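Local coordinates for ABC transporter sugar binding protein (Xanthomonas axonopodis pv. citri, PDB 3UOR) that probably binds maltose or a related sugar in the periplasm and delivers it to an ABC transporter for uptake, at residues A[286-300]-A[356-370]. Residues are numbered along the deposited sequence; the frame is centred on the assembly and turned at random.
Sequences TAPLPGPNGLGAGIA and ALAHAFGDQLERVKA
Arg367, just beyond helix 359-364, lies along Leu295 and Gly296 and illustrates how one long side chain can pin two chain segments together. Its CB lies near the carbonyl O of Gly296, and CD passes beside Leu295 O. The bend at chi3 (-64°) turns the guanidinium toward Asp363 and Pro288. Arg367 NE then donates to Gly296 O (3.0 Å), which lies in the guanidinium plane although NE stands above the plane of that carbonyl. CB of Leu295 lies over one face of the group, toward its rim, while CB of Pro288 meets its edge, 3.6 Å from Arg367 NH2. At the tip, Arg367 NH2 forms a salt bridge with OD2 of Asp363 (2.7 Å), four residues earlier in helix 359-364, and also donates to a water that bonds Leu289 O and Gly296 O. Bonds from both NE and NH2 thus fix the rotation of the guanidinium.

Gln364, in helix 359-364, reaches the loop: its OE1 accepts Leu289 N at 2.8 Å, nearly along the C=O axis, while NE2 turns to Thr144 OG1 and Arg145 O. At the strand end, OG1 of Thr286 donates to Leu357 O (2.8 Å) and rests against CB of Ala360. At the far end, Lys369 N bonds Gly298 O (3.1 Å).

The contact ties helix 359-364 and the segment after it to the loop leaving strand 284-287; Phe361 and Gln364 pack on Leu146 of strand 134-150, and helix 195-202 lies against Leu289 and Ile299.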
ATOM      1  N   THR A 286      -7.690   4.334 -14.868  1.00 32.44           N
ATOM      2  CA  THR A 286      -6.539   4.087 -14.034  1.00 36.12           C
ATOM      3  C   THR A 286      -5.452   3.447 -14.895  1.00 39.99           C
ATOM      4  O   THR A 286      -5.764   2.728 -15.835  1.00 36.57           O
ATOM      5  CB  THR A 286      -6.919   3.130 -12.904  1.00 41.66           C
ATOM      6  OG1 THR A 286      -7.399   1.917 -13.474  1.00 36.17           O
ATOM      7  CG2 THR A 286      -8.020   3.719 -12.043  1.00 37.29           C
ATOM      8  N   ALA A 287      -4.182   3.711 -14.587  1.00 29.41           N
ATOM      9  CA  ALA A 287      -3.076   3.153 -15.360  1.00 29.21           C
ATOM     10  C   ALA A 287      -1.959   2.813 -14.401  1.00 33.97           C
ATOM     11  O   ALA A 287      -1.727   3.525 -13.438  1.00 36.82           O
ATOM     12  CB  ALA A 287      -2.561   4.155 -16.436  1.00 22.96           C
ATOM     13  N   PRO A 288      -1.240   1.729 -14.669  1.00 32.82           N
ATOM     14  CA  PRO A 288      -0.216   1.363 -13.689  1.00 27.92           C
ATOM     15  C   PRO A 288       0.929   2.369 -13.712  1.00 33.54           C
ATOM     16  O   PRO A 288       1.040   3.139 -14.652  1.00 28.26           O
ATOM     17  CB  PRO A 288       0.222  -0.040 -14.134  1.00 24.13           C
ATOM     18  CG  PRO A 288      -0.190  -0.161 -15.557  1.00 34.27           C
ATOM     19  CD  PRO A 288      -1.315   0.805 -15.810  1.00 33.83           C
ATOM     20  N   LEU A 289       1.762   2.362 -12.684  1.00 27.67           N
ATOM     21  CA  LEU A 289       2.788   3.385 -12.494  1.00 28.30           C
ATOM     22  C   LEU A 289       3.932   3.236 -13.500  1.00 27.95           C
ATOM     23  O   LEU A 289       4.529   2.166 -13.597  1.00 29.98           O
ATOM     24  CB  LEU A 289       3.325   3.247 -11.058  1.00 26.56           C
ATOM     25  CG  LEU A 289       3.759   4.458 -10.242  1.00 42.78           C
ATOM     26  CD1 LEU A 289       2.692   5.552 -10.248  1.00 39.99           C
ATOM     27  CD2 LEU A 289       4.124   4.042  -8.824  1.00 33.87           C
ATOM     28  N   PRO A 290       4.249   4.296 -14.263  1.00 22.43           N
ATOM     29  CA  PRO A 290       5.428   4.142 -15.125  1.00 24.40           C
ATOM     30  C   PRO A 290       6.684   3.879 -14.302  1.00 30.09           C
ATOM     31  O   PRO A 290       6.782   4.343 -13.168  1.00 23.82           O
ATOM     32  CB  PRO A 290       5.532   5.503 -15.812  1.00 26.81           C
ATOM     33  CG  PRO A 290       4.115   6.030 -15.792  1.00 30.62           C
ATOM     34  CD  PRO A 290       3.537   5.567 -14.509  1.00 27.92           C
ATOM     35  N   GLY A 291       7.624   3.124 -14.856  1.00 29.88           N
ATOM     36  CA  GLY A 291       8.908   2.906 -14.210  1.00 28.06           C
ATOM     37  C   GLY A 291      10.034   3.383 -15.121  1.00 39.59           C
ATOM     38  O   GLY A 291       9.778   3.825 -16.246  1.00 35.46           O
ATOM     39  N   PRO A 292      11.288   3.299 -14.647  1.00 36.34           N
ATOM     40  CA  PRO A 292      12.442   3.779 -15.421  1.00 37.55           C
ATOM     41  C   PRO A 292      12.551   3.187 -16.838  1.00 41.62           C
ATOM     42  O   PRO A 292      12.877   3.916 -17.790  1.00 40.32           O
ATOM     43  CB  PRO A 292      13.633   3.339 -14.569  1.00 38.23           C
ATOM     44  CG  PRO A 292      13.090   3.333 -13.154  1.00 36.04           C
ATOM     45  CD  PRO A 292      11.646   2.954 -13.253  1.00 31.75           C
ATOM     46  N   ASN A 293      12.278   1.890 -16.964  1.00 34.48           N
ATOM     47  CA  ASN A 293      12.449   1.160 -18.218  1.00 48.89           C
ATOM     48  C   ASN A 293      11.171   0.553 -18.754  1.00 44.85           C
ATOM     49  O   ASN A 293      11.190  -0.155 -19.750  1.00 47.22           O
ATOM     50  CB  ASN A 293      13.462   0.047 -18.020  1.00 49.21           C
ATOM     51  CG  ASN A 293      14.773   0.572 -17.529  1.00 52.34           C
ATOM     52  OD1 ASN A 293      15.355   1.465 -18.140  1.00 54.54           O
ATOM     53  ND2 ASN A 293      15.232   0.056 -16.400  1.00 54.97           N
ATOM     54  N   GLY A 294      10.063   0.839 -18.087  1.00 35.54           N
ATOM     55  CA  GLY A 294       8.786   0.241 -18.431  1.00 36.57           C
ATOM     56  C   GLY A 294       7.925   0.276 -17.194  1.00 37.62           C
ATOM     57  O   GLY A 294       8.326   0.846 -16.170  1.00 32.38           O
ATOM     58  N   LEU A 295       6.741  -0.310 -17.286  1.00 32.31           N
ATOM     59  CA  LEU A 295       5.842  -0.342 -16.150  1.00 36.60           C
ATOM     60  C   LEU A 295       6.610  -0.900 -14.967  1.00 34.99           C
ATOM     61  O   LEU A 295       7.256  -1.938 -15.078  1.00 25.51           O
ATOM     62  CB  LEU A 295       4.627  -1.204 -16.471  1.00 38.43           C
ATOM     63  CG  LEU A 295       3.714  -0.561 -17.507  1.00 38.49           C
ATOM     64  CD1 LEU A 295       2.420  -1.362 -17.644  1.00 31.79           C
ATOM     65  CD2 LEU A 295       3.416   0.843 -17.034  1.00 28.24           C
ATOM     66  N   GLY A 296       6.553  -0.215 -13.833  1.00 33.70           N
ATOM     67  CA  GLY A 296       7.447  -0.549 -12.748  1.00 29.77           C
ATOM     68  C   GLY A 296       6.793  -1.085 -11.495  1.00 27.03           C
ATOM     69  O   GLY A 296       5.597  -1.387 -11.466  1.00 26.15           O
ATOM     70  N   ALA A 297       7.601  -1.199 -10.450  1.00 27.12           N
ATOM     71  CA  ALA A 297       7.101  -1.650  -9.158  1.00 29.23           C
ATOM     72  C   ALA A 297       6.236  -0.577  -8.544  1.00 27.87           C
ATOM     73  O   ALA A 297       6.118   0.531  -9.071  1.00 29.52           O
ATOM     74  CB  ALA A 297       8.246  -1.979  -8.235  1.00 26.76           C
ATOM     75  N   GLY A 298       5.625  -0.918  -7.422  1.00 28.64           N
ATOM     76  CA  GLY A 298       4.840   0.022  -6.656  1.00 26.26           C
ATOM     77  C   GLY A 298       4.805  -0.511  -5.246  1.00 27.74           C
ATOM     78  O   GLY A 298       5.474  -1.501  -4.932  1.00 28.23           O
ATOM     79  N   ILE A 299       4.023   0.130  -4.396  1.00 26.38           N
ATOM     80  CA  ILE A 299       3.952  -0.236  -2.974  1.00 28.98           C
ATOM     81  C   ILE A 299       3.111  -1.519  -2.785  1.00 29.93           C
ATOM     82  O   ILE A 299       2.103  -1.706  -3.462  1.00 26.53           O
ATOM     83  CB  ILE A 299       3.304   0.928  -2.203  1.00 27.79           C
ATOM     84  CG1 ILE A 299       4.351   2.009  -1.917  1.00 27.87           C
ATOM     85  CG2 ILE A 299       2.714   0.490  -0.900  1.00 36.32           C
ATOM     86  CD1 ILE A 299       3.713   3.342  -1.638  1.00 43.32           C
ATOM     87  N   ALA A 300       3.534  -2.389  -1.878  1.00 27.87           N
ATOM     88  CA  ALA A 300       2.742  -3.543  -1.471  1.00 30.20           C
ATOM     89  C   ALA A 300       2.103  -3.256  -0.125  1.00 31.36           C
ATOM     90  O   ALA A 300       2.502  -3.823   0.898  1.00 26.89           O
ATOM     91  CB  ALA A 300       3.618  -4.774  -1.391  1.00 27.21           C
ATOM     92  N   ALA A 356     -12.966  -2.534 -15.918  1.00 36.89           N
ATOM     93  CA  ALA A 356     -11.988  -1.756 -16.663  1.00 33.37           C
ATOM     94  C   ALA A 356     -11.136  -0.868 -15.769  1.00 38.01           C
ATOM     95  O   ALA A 356     -10.001  -0.544 -16.110  1.00 44.16           O
ATOM     96  CB  ALA A 356     -12.690  -0.912 -17.735  1.00 36.29           C
ATOM     97  N   LEU A 357     -11.678  -0.474 -14.629  1.00 38.78           N
ATOM     98  CA  LEU A 357     -10.939   0.393 -13.714  1.00 40.86           C
ATOM     99  C   LEU A 357     -10.074  -0.408 -12.739  1.00 41.05           C
ATOM    100  O   LEU A 357      -9.138   0.130 -12.144  1.00 36.73           O
ATOM    101  CB  LEU A 357     -11.905   1.299 -12.957  1.00 37.03           C
ATOM    102  CG  LEU A 357     -12.641   2.277 -13.858  1.00 37.12           C
ATOM    103  CD1 LEU A 357     -13.802   2.905 -13.116  1.00 43.21           C
ATOM    104  CD2 LEU A 357     -11.668   3.335 -14.341  1.00 38.87           C
ATOM    105  N   ALA A 358     -10.391  -1.692 -12.575  1.00 32.19           N
ATOM    106  CA  ALA A 358      -9.604  -2.531 -11.681  1.00 30.34           C
ATOM    107  C   ALA A 358      -8.357  -3.034 -12.396  1.00 26.95           C
ATOM    108  O   ALA A 358      -7.354  -3.347 -11.767  1.00 28.90           O
ATOM    109  CB  ALA A 358     -10.442  -3.711 -11.140  1.00 28.75           C
ATOM    110  N   HIS A 359      -8.410  -3.082 -13.722  1.00 26.62           N
ATOM    111  CA  HIS A 359      -7.367  -3.774 -14.491  1.00 30.92           C
ATOM    112  C   HIS A 359      -5.958  -3.268 -14.146  1.00 38.03           C
ATOM    113  O   HIS A 359      -5.021  -4.051 -14.011  1.00 35.71           O
ATOM    114  CB  HIS A 359      -7.637  -3.639 -16.000  1.00 33.39           C
ATOM    115  CG  HIS A 359      -6.569  -4.229 -16.859  1.00 57.78           C
ATOM    116  ND1 HIS A 359      -6.649  -5.507 -17.371  1.00 71.72           N
ATOM    117  CD2 HIS A 359      -5.390  -3.721 -17.292  1.00 67.27           C
ATOM    118  CE1 HIS A 359      -5.565  -5.760 -18.084  1.00 78.00           C
ATOM    119  NE2 HIS A 359      -4.785  -4.694 -18.052  1.00 74.53           N
ATOM    120  N   ALA A 360      -5.812  -1.953 -14.015  1.00 36.80           N
ATOM    121  CA  ALA A 360      -4.491  -1.370 -13.817  1.00 32.35           C
ATOM    122  C   ALA A 360      -3.882  -1.816 -12.492  1.00 23.95           C
ATOM    123  O   ALA A 360      -2.695  -2.136 -12.422  1.00 24.30           O
ATOM    124  CB  ALA A 360      -4.557   0.157 -13.910  1.00 31.96           C
ATOM    125  N   PHE A 361      -4.705  -1.859 -11.448  1.00 23.07           N
ATOM    126  CA  PHE A 361      -4.286  -2.393 -10.151  1.00 25.86           C
ATOM    127  C   PHE A 361      -3.866  -3.847 -10.248  1.00 35.95           C
ATOM    128  O   PHE A 361      -2.818  -4.232  -9.745  1.00 30.23           O
ATOM    129  CB  PHE A 361      -5.407  -2.244  -9.137  1.00 28.41           C
ATOM    130  CG  PHE A 361      -5.683  -0.820  -8.757  1.00 29.75           C
ATOM    131  CD1 PHE A 361      -4.792  -0.123  -7.933  1.00 29.33           C
ATOM    132  CD2 PHE A 361      -6.826  -0.176  -9.209  1.00 25.77           C
ATOM    133  CE1 PHE A 361      -5.043   1.202  -7.568  1.00 26.64           C
ATOM    134  CE2 PHE A 361      -7.081   1.155  -8.860  1.00 35.09           C
ATOM    135  CZ  PHE A 361      -6.182   1.842  -8.027  1.00 32.47           C
ATOM    136  N   GLY A 362      -4.673  -4.654 -10.928  1.00 37.09           N
ATOM    137  CA  GLY A 362      -4.385  -6.072 -11.028  1.00 28.71           C
ATOM    138  C   GLY A 362      -3.075  -6.273 -11.752  1.00 28.16           C
ATOM    139  O   GLY A 362      -2.279  -7.120 -11.383  1.00 31.35           O
ATOM    140  N   ASP A 363      -2.829  -5.480 -12.780  1.00 31.85           N
ATOM    141  CA  ASP A 363      -1.539  -5.565 -13.467  1.00 35.76           C
ATOM    142  C   ASP A 363      -0.357  -5.133 -12.565  1.00 39.06           C
ATOM    143  O   ASP A 363       0.712  -5.778 -12.558  1.00 30.29           O
ATOM    144  CB  ASP A 363      -1.566  -4.704 -14.736  1.00 33.68           C
ATOM    145  CG  ASP A 363      -0.291  -4.822 -15.546  1.00 36.73           C
ATOM    146  OD1 ASP A 363      -0.055  -5.878 -16.155  1.00 62.31           O
ATOM    147  OD2 ASP A 363       0.480  -3.861 -15.571  1.00 44.48           O
ATOM    148  N   GLN A 364      -0.530  -4.043 -11.821  1.00 32.81           N
ATOM    149  CA  GLN A 364       0.592  -3.505 -11.011  1.00 29.24           C
ATOM    150  C   GLN A 364       0.969  -4.450  -9.870  1.00 32.46           C
ATOM    151  O   GLN A 364       2.139  -4.533  -9.472  1.00 29.06           O
ATOM    152  CB  GLN A 364       0.261  -2.120 -10.435  1.00 25.49           C
ATOM    153  CG  GLN A 364       1.444  -1.477  -9.669  1.00 24.91           C
ATOM    154  CD  GLN A 364       1.258   0.020  -9.479  1.00 26.09           C
ATOM    155  OE1 GLN A 364       1.166   0.760 -10.446  1.00 27.34           O
ATOM    156  NE2 GLN A 364       1.215   0.468  -8.226  1.00 21.38           N
ATOM    157  N   LEU A 365      -0.032  -5.163  -9.354  1.00 29.52           N
ATOM    158  CA  LEU A 365       0.174  -6.116  -8.272  1.00 31.07           C
ATOM    159  C   LEU A 365       1.224  -7.158  -8.627  1.00 26.20           C
ATOM    160  O   LEU A 365       1.845  -7.740  -7.733  1.00 25.74           O
ATOM    161  CB  LEU A 365      -1.135  -6.796  -7.850  1.00 30.15           C
ATOM    162  CG  LEU A 365      -2.094  -5.815  -7.172  1.00 36.87           C
ATOM    163  CD1 LEU A 365      -3.295  -6.543  -6.599  1.00 31.09           C
ATOM    164  CD2 LEU A 365      -1.369  -5.099  -6.078  1.00 32.84           C
ATOM    165  N   GLU A 366       1.455  -7.379  -9.920  1.00 25.48           N
ATOM    166  CA  GLU A 366       2.466  -8.373 -10.307  1.00 24.46           C
ATOM    167  C   GLU A 366       3.859  -7.856 -10.001  1.00 34.95           C
ATOM    168  O   GLU A 366       4.809  -8.628 -10.005  1.00 34.01           O
ATOM    169  CB  GLU A 366       2.389  -8.703 -11.804  1.00 27.10           C
ATOM    170  CG  GLU A 366       1.160  -9.489 -12.226  1.00 39.85           C
ATOM    171  CD  GLU A 366       1.171 -10.934 -11.732  1.00 49.07           C
ATOM    172  OE1 GLU A 366       2.202 -11.378 -11.170  1.00 44.20           O
ATOM    173  OE2 GLU A 366       0.136 -11.627 -11.908  1.00 46.40           O
ATOM    174  N   ARG A 367       3.980  -6.548  -9.750  1.00 27.20           N
ATOM    175  CA  ARG A 367       5.289  -5.924  -9.633  1.00 24.94           C
ATOM    176  C   ARG A 367       5.555  -5.252  -8.270  1.00 32.30           C
ATOM    177  O   ARG A 367       6.680  -4.805  -8.004  1.00 28.46           O
ATOM    178  CB  ARG A 367       5.486  -4.909 -10.780  1.00 29.69           C
ATOM    179  CG  ARG A 367       5.497  -5.551 -12.194  1.00 29.85           C
ATOM    180  CD  ARG A 367       5.695  -4.479 -13.289  1.00 35.75           C
ATOM    181  NE  ARG A 367       4.574  -3.532 -13.338  1.00 34.57           N
ATOM    182  CZ  ARG A 367       3.452  -3.749 -14.021  1.00 38.19           C
ATOM    183  NH1 ARG A 367       3.309  -4.884 -14.712  1.00 30.80           N
ATOM    184  NH2 ARG A 367       2.474  -2.845 -14.023  1.00 28.98           N
ATOM    185  N   VAL A 368       4.539  -5.182  -7.408  1.00 24.57           N
ATOM    186  CA  VAL A 368       4.707  -4.503  -6.127  1.00 31.27           C
ATOM    187  C   VAL A 368       5.801  -5.185  -5.316  1.00 30.37           C
ATOM    188  O   VAL A 368       6.019  -6.383  -5.456  1.00 31.62           O
ATOM    189  CB  VAL A 368       3.387  -4.387  -5.323  1.00 24.12           C
ATOM    190  CG1 VAL A 368       2.394  -3.523  -6.080  1.00 26.02           C
ATOM    191  CG2 VAL A 368       2.824  -5.761  -5.034  1.00 20.77           C
ATOM    192  N   LYS A 369       6.502  -4.400  -4.495  1.00 26.91           N
ATOM    193  CA  LYS A 369       7.656  -4.861  -3.710  1.00 28.55           C
ATOM    194  C   LYS A 369       7.439  -4.489  -2.263  1.00 36.74           C
ATOM    195  O   LYS A 369       6.983  -3.376  -1.989  1.00 36.19           O
ATOM    196  CB  LYS A 369       8.960  -4.145  -4.132  1.00 28.01           C
ATOM    197  CG  LYS A 369       9.648  -4.601  -5.409  1.00 49.64           C
ATOM    198  CD  LYS A 369      10.988  -3.829  -5.597  1.00 69.03           C
ATOM    199  CE  LYS A 369      11.569  -3.994  -7.020  1.00 75.48           C
ATOM    200  NZ  LYS A 369      12.762  -3.113  -7.347  1.00 62.88           N
ATOM    201  N   ALA A 370       7.835  -5.380  -1.347  1.00 36.23           N
ATOM    202  CA  ALA A 370       7.775  -5.096   0.082  1.00 38.11           C
ATOM    203  C   ALA A 370       8.845  -4.070   0.482  1.00 37.94           C
ATOM    204  O   ALA A 370       9.943  -4.054  -0.077  1.00 33.98           O
ATOM    205  CB  ALA A 370       7.951  -6.378   0.883  1.00 36.90           C
TER
HETATM  206  O   HOH W   1      -8.829   2.416 -17.012  1.00 35.05           O
HETATM  207  O   HOH W   2      -7.325   0.078 -15.419  1.00 36.23           O
HETATM  208  O   HOH W   3       3.474  -0.456 -12.813  1.00 30.68           O
HETATM  209  O   HOH W   4       5.833  -1.700  -0.205  1.00 40.73           O